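Erythromycin dehydratase (Saccharopolyspora erythraea, PDB 3EL6) probably dehydrates the beta-hydroxyacyl intermediate during erythromycin polyketide assembly, as a double hotdog fold dehydratase domain. Local coordinates at residues 72-77 / 106-111; 132-137 / 147-152. All coordinates share one frame; numbering follows the deposited sequence.

Interaction 1 (72-77 / 106-111)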
loop_
_atom_site.group_PDB
_atom_site.type_symbol
_atom_site.label_atom_id
_atom_site.label_comp_id
_atom_site.label_asym_id
_atom_site.label_seq_id
_atom_site.Cartn_x
_atom_site.Cartn_y
_atom_site.Cartn_z
ATOM N N GLY A 72 14.270 31.406 7.332
ATOM C CA GLY A 72 13.536 32.266 8.259
ATOM C C GLY A 72 13.448 31.680 9.650
ATOM O O GLY A 72 12.403 31.753 10.283
ATOM N N GLY A 73 14.530 31.101 10.146
ATOM C CA GLY A 73 14.529 30.525 11.493
ATOM C C GLY A 73 13.931 29.124 11.685
ATOM O O GLY A 73 14.023 28.549 12.791
ATOM N N ARG A 74 13.325 28.561 10.630
ATOM C CA ARG A 74 12.733 27.249 10.742
ATOM C C ARG A 74 13.631 26.222 10.066
ATOM O O ARG A 74 14.194 26.486 8.996
ATOM C CB ARG A 74 11.358 27.213 10.070
ATOM C CG ARG A 74 10.361 28.245 10.646
ATOM C CD ARG A 74 9.459 28.763 9.529
ATOM N NE ARG A 74 8.362 27.834 9.296
ATOM C CZ ARG A 74 7.732 27.660 8.132
ATOM N NH1 ARG A 74 8.100 28.343 7.041
ATOM N NH2 ARG A 74 6.734 26.778 8.055
ATOM N N THR A 75 13.754 25.059 10.684
ATOM C CA THR A 75 14.449 23.972 10.036
ATOM C C THR A 75 13.500 23.340 9.027
ATOM O O THR A 75 12.547 22.639 9.407
ATOM C CB THR A 75 14.906 22.910 11.029
ATOM O OG1 THR A 75 15.833 23.502 11.948
ATOM C CG2 THR A 75 15.613 21.785 10.303
ATOM N N LEU A 76 13.774 23.587 7.748
ATOM C CA LEU A 76 12.894 23.138 6.680
ATOM C C LEU A 76 13.582 22.031 5.924
ATOM O O LEU A 76 14.746 22.169 5.511
ATOM C CB LEU A 76 12.584 24.279 5.715
ATOM C CG LEU A 76 11.838 25.448 6.324
ATOM C CD1 LEU A 76 11.352 26.281 5.177
ATOM C CD2 LEU A 76 10.661 24.937 7.167
ATOM N N VAL A 77 12.883 20.915 5.737
ATOM C CA VAL A 77 13.405 19.873 4.866
ATOM C C VAL A 77 13.437 20.453 3.414
ATOM O O VAL A 77 12.428 20.995 2.894
ATOM C CB VAL A 77 12.490 18.619 4.918
ATOM C CG1 VAL A 77 12.967 17.553 3.911
ATOM C CG2 VAL A 77 12.523 18.034 6.340
ATOM N N PRO A 106 6.542 23.132 2.803
ATOM C CA PRO A 106 7.771 22.465 3.203
ATOM C C PRO A 106 7.534 21.738 4.505
ATOM O O PRO A 106 6.626 22.072 5.253
ATOM C CB PRO A 106 8.775 23.614 3.377
ATOM C CG PRO A 106 7.934 24.823 3.454
ATOM C CD PRO A 106 6.760 24.552 2.553
ATOM N N LEU A 107 8.283 20.683 4.723
ATOM C CA LEU A 107 8.157 19.905 5.914
ATOM C C LEU A 107 8.994 20.670 6.941
ATOM O O LEU A 107 10.161 20.987 6.689
ATOM C CB LEU A 107 8.774 18.545 5.636
ATOM C CG LEU A 107 8.213 17.243 6.195
ATOM C CD1 LEU A 107 9.006 16.024 5.718
ATOM C CD2 LEU A 107 8.107 17.296 7.707
ATOM N N VAL A 108 8.404 20.976 8.083
ATOM C CA VAL A 108 9.136 21.625 9.153
ATOM C C VAL A 108 9.618 20.582 10.135
ATOM O O VAL A 108 8.808 19.856 10.734
ATOM C CB VAL A 108 8.276 22.653 9.908
ATOM C CG1 VAL A 108 9.082 23.271 11.000
ATOM C CG2 VAL A 108 7.803 23.729 8.963
ATOM N N LEU A 109 10.936 20.491 10.308
ATOM C CA LEU A 109 11.486 19.433 11.150
ATOM C C LEU A 109 11.501 19.844 12.601
ATOM O O LEU A 109 12.147 20.832 13.005
ATOM C CB LEU A 109 12.877 18.963 10.712
ATOM C CG LEU A 109 12.952 17.679 9.897
ATOM C CD1 LEU A 109 14.396 17.143 9.925
ATOM C CD2 LEU A 109 11.976 16.615 10.403
ATOM N N ALA A 110 10.752 19.035 13.345
ATOM C CA ALA A 110 10.457 19.168 14.748
ATOM C C ALA A 110 11.279 18.101 15.428
ATOM O O ALA A 110 11.144 16.900 15.094
ATOM C CB ALA A 110 8.968 18.881 14.979
ATOM N N GLY A 111 12.113 18.535 16.373
ATOM C CA GLY A 111 13.091 17.658 17.020
ATOM C C GLY A 111 12.778 16.179 16.961
ATOM O O GLY A 111 13.684 15.362 16.850
HETATM O O HOH W 1 9.929 19.915 2.702
#
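T75, L76 and V77 lie across L107, V108 and L109 in a single isolated beta bridge, centred on L76 and V108, that ties a loop of the double hotdog fold to the segment holding the glycine, G73, of the HxxxGxxxxP sequence motif of polyketide synthase dehydratases. Two backbone bonds flank the bridge: L109 N reaches T75 O at 2.8 Å and V77 N reaches L107 O at 2.9 Å, both nearly straight. The two chains diverge, 104° apart end to end, and the pairing stays a single bridge; side chains make the rest of the contact. V77 carries much of this packing. Its CG2, set beside the backbone N and anti to the carbonyl carbon, meets L109 CG at 3.6 Å, while its CB lies 3.8 Å from L107 CB.

V108 CG2 touches L76 CD2 at 3.6 Å. R74 crosses V108 at about a right angle, and its NH2 comes 3.4 Å from V108 CG2, a van der Waals touch of the guanidinium on a methyl. The same L76 methyl sits over the centre of one face of that guanidinium. Farther out, L107 and L109 press on A114 of strand 114-123, and L76 O accepts a hydrogen bond from H69 ND1, linking the bridge to the histidine that opens the motif. On the other side of the V77-L107 pair a water takes over from direct bonding: it accepts from L107 N at 2.7 Å and donates to V77 O.

Interaction 2 (132-137 / 147-152)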
loop_
_atom_site.group_PDB
_atom_site.type_symbol
_atom_site.label_atom_id
_atom_site.label_comp_id
_atom_site.label_asym_id
_atom_site.label_seq_id
_atom_site.Cartn_x
_atom_site.Cartn_y
_atom_site.Cartn_z
ATOM N N ASP A 132 1.947 10.492 -4.637
ATOM C CA ASP A 132 1.617 11.435 -3.559
ATOM C C ASP A 132 2.633 11.306 -2.473
ATOM O O ASP A 132 3.104 10.198 -2.154
ATOM C CB ASP A 132 0.214 11.144 -2.995
ATOM C CG ASP A 132 -0.883 11.493 -3.980
ATOM O OD1 ASP A 132 -0.870 12.610 -4.579
ATOM O OD2 ASP A 132 -1.756 10.625 -4.213
ATOM N N VAL A 133 2.987 12.426 -1.840
ATOM C CA VAL A 133 3.927 12.301 -0.753
ATOM C C VAL A 133 3.350 12.921 0.507
ATOM O O VAL A 133 2.968 14.084 0.480
ATOM C CB VAL A 133 5.295 13.002 -1.089
ATOM C CG1 VAL A 133 6.310 12.704 0.033
ATOM C CG2 VAL A 133 5.784 12.509 -2.492
ATOM N N HIS A 134 3.334 12.159 1.585
ATOM C CA HIS A 134 2.788 12.613 2.874
ATOM C C HIS A 134 3.862 12.542 3.930
ATOM O O HIS A 134 4.801 11.721 3.869
ATOM C CB HIS A 134 1.559 11.772 3.322
ATOM C CG HIS A 134 0.309 12.018 2.506
ATOM N ND1 HIS A 134 0.130 11.492 1.246
ATOM C CD2 HIS A 134 -0.830 12.704 2.784
ATOM C CE1 HIS A 134 -1.036 11.886 0.761
ATOM N NE2 HIS A 134 -1.636 12.628 1.676
ATOM N N ALA A 135 3.691 13.354 4.969
ATOM C CA ALA A 135 4.567 13.266 6.111
ATOM C C ALA A 135 3.782 13.423 7.407
ATOM O O ALA A 135 2.687 14.009 7.382
ATOM C CB ALA A 135 5.587 14.418 6.026
ATOM N N ALA A 136 4.367 12.997 8.522
ATOM C CA ALA A 136 3.687 13.179 9.825
ATOM C C ALA A 136 4.735 13.345 10.902
ATOM O O ALA A 136 5.846 12.854 10.743
ATOM C CB ALA A 136 2.886 11.979 10.133
ATOM N N GLU A 137 4.397 13.996 12.012
ATOM C CA GLU A 137 5.284 13.939 13.178
ATOM C C GLU A 137 5.485 12.497 13.588
ATOM O O GLU A 137 4.540 11.669 13.564
ATOM C CB GLU A 137 4.666 14.709 14.358
ATOM C CG GLU A 137 4.199 16.082 13.988
ATOM C CD GLU A 137 4.156 17.027 15.183
ATOM O OE1 GLU A 137 4.211 16.533 16.335
ATOM O OE2 GLU A 137 4.091 18.269 14.966
ATOM N N TRP A 147 -0.915 12.241 9.197
ATOM C CA TRP A 147 -0.434 12.552 7.851
ATOM C C TRP A 147 -0.933 13.858 7.311
ATOM O O TRP A 147 -2.107 14.189 7.489
ATOM C CB TRP A 147 -0.841 11.433 6.889
ATOM C CG TRP A 147 -0.315 10.060 7.296
ATOM C CD1 TRP A 147 -1.031 8.957 7.714
ATOM C CD2 TRP A 147 1.043 9.650 7.213
ATOM N NE1 TRP A 147 -0.172 7.875 7.912
ATOM C CE2 TRP A 147 1.112 8.300 7.644
ATOM C CE3 TRP A 147 2.219 10.316 6.824
ATOM C CZ2 TRP A 147 2.328 7.586 7.690
ATOM C CZ3 TRP A 147 3.409 9.635 6.910
ATOM C CH2 TRP A 147 3.465 8.282 7.307
ATOM N N SER A 148 -0.043 14.601 6.649
ATOM C CA SER A 148 -0.398 15.770 5.887
ATOM C C SER A 148 0.266 15.618 4.518
ATOM O O SER A 148 1.364 15.103 4.442
ATOM C CB SER A 148 0.199 17.035 6.520
ATOM O OG SER A 148 -0.482 18.159 5.979
ATOM N N GLN A 149 -0.368 16.124 3.476
ATOM C CA GLN A 149 0.189 15.993 2.123
ATOM C C GLN A 149 1.235 17.072 1.858
ATOM O O GLN A 149 0.956 18.247 2.117
ATOM C CB GLN A 149 -0.886 16.117 1.062
ATOM C CG GLN A 149 -0.303 15.855 -0.318
ATOM C CD GLN A 149 -1.334 15.774 -1.361
ATOM O OE1 GLN A 149 -1.317 16.535 -2.328
ATOM N NE2 GLN A 149 -2.232 14.822 -1.213
ATOM N N HIS A 150 2.431 16.698 1.391
ATOM C CA HIS A 150 3.461 17.718 1.119
ATOM C C HIS A 150 3.806 17.866 -0.363
ATOM O O HIS A 150 4.288 18.938 -0.780
ATOM C CB HIS A 150 4.735 17.463 1.922
ATOM C CG HIS A 150 4.573 17.840 3.361
ATOM N ND1 HIS A 150 4.824 19.112 3.827
ATOM C CD2 HIS A 150 4.119 17.126 4.420
ATOM C CE1 HIS A 150 4.529 19.166 5.122
ATOM N NE2 HIS A 150 4.100 17.973 5.506
ATOM N N ALA A 151 3.553 16.817 -1.155
ATOM C CA ALA A 151 3.854 16.916 -2.601
ATOM C C ALA A 151 2.958 15.963 -3.375
ATOM O O ALA A 151 2.513 14.963 -2.827
ATOM C CB ALA A 151 5.291 16.565 -2.863
ATOM N N THR A 152 2.820 16.227 -4.667
ATOM C CA THR A 152 2.135 15.313 -5.553
ATOM C C THR A 152 2.691 15.505 -6.953
ATOM O O THR A 152 3.130 16.611 -7.321
ATOM C CB THR A 152 0.603 15.567 -5.569
ATOM O OG1 THR A 152 -0.030 14.515 -6.312
ATOM C CG2 THR A 152 0.290 16.893 -6.233
#
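W147 enters the contact by laying its indole against the opposite strand: A136 CB stands 3.7 Å above one face of the ring, offset toward the rim, while A135 N lies at the ring's edge, in plane. P47 of the second subunit also packs on W147. At S148 the strand pairing is regular, with S148 N bonding to A135 O at 2.9 Å and A135 N returning to S148 O.

Q149 then pairs with H134 on the face shared with D132 and T152. A chi1 of -175° turns Q149 CG over one face of the H134 imidazole, offset toward the rim, in a CH-pi contact 4.3 Å from the ring centroid; beyond CG the chain runs extended. The terminal amide stands nearly perpendicular to that ring, 85° between planes.

H150 breaks the alternation. Its ring instead passes close to A135, CD2 lying 3.5 Å from A135 CB, and its ND1 is held by R105 O. Both H150 N and A151 N donate to V133 O, the first at 2.8 Å and in the carbonyl plane, the second longer at 3.2 Å and tilted from it. A151 O answers by accepting from V133 N, and the A151 methyl packs against V133 CB. T152 finishes with a side-chain bond, OG1 giving its proton to D132 OD1 at 2.7 Å, nearly along the carboxylate C-O axis. Two residues facing one across antiparallel strands define a classic beta bulge, here set in the hairpin of strands 129-137 and 148-156 within the double hotdog fold.

How the interactions relate
Both contacts are partly buried, but they use the backbone differently. Interaction 2 is an antiparallel ladder between hairpin neighbours whose register shifts by one at a bulge, and its side chains add a carboxylate-hydroxyl bond and aromatic faces; V133, H134, A135, A136, H150 and A151 are buried, and no touching residue is exposed. Interaction 1 joins parts farther apart in sequence through one bridge, completed by a water, aliphatic side chains and the R74 guanidinium; L76, V77 and L107 are buried, whereas R74, P106 and V108 are exposed. The two meet at segment 106-111: L107 CD1 packs on A135 CB at 3.8 Å, and P106 O approaches H150 CE1. Interaction 2 alone reaches the second subunit, through H134 and W147.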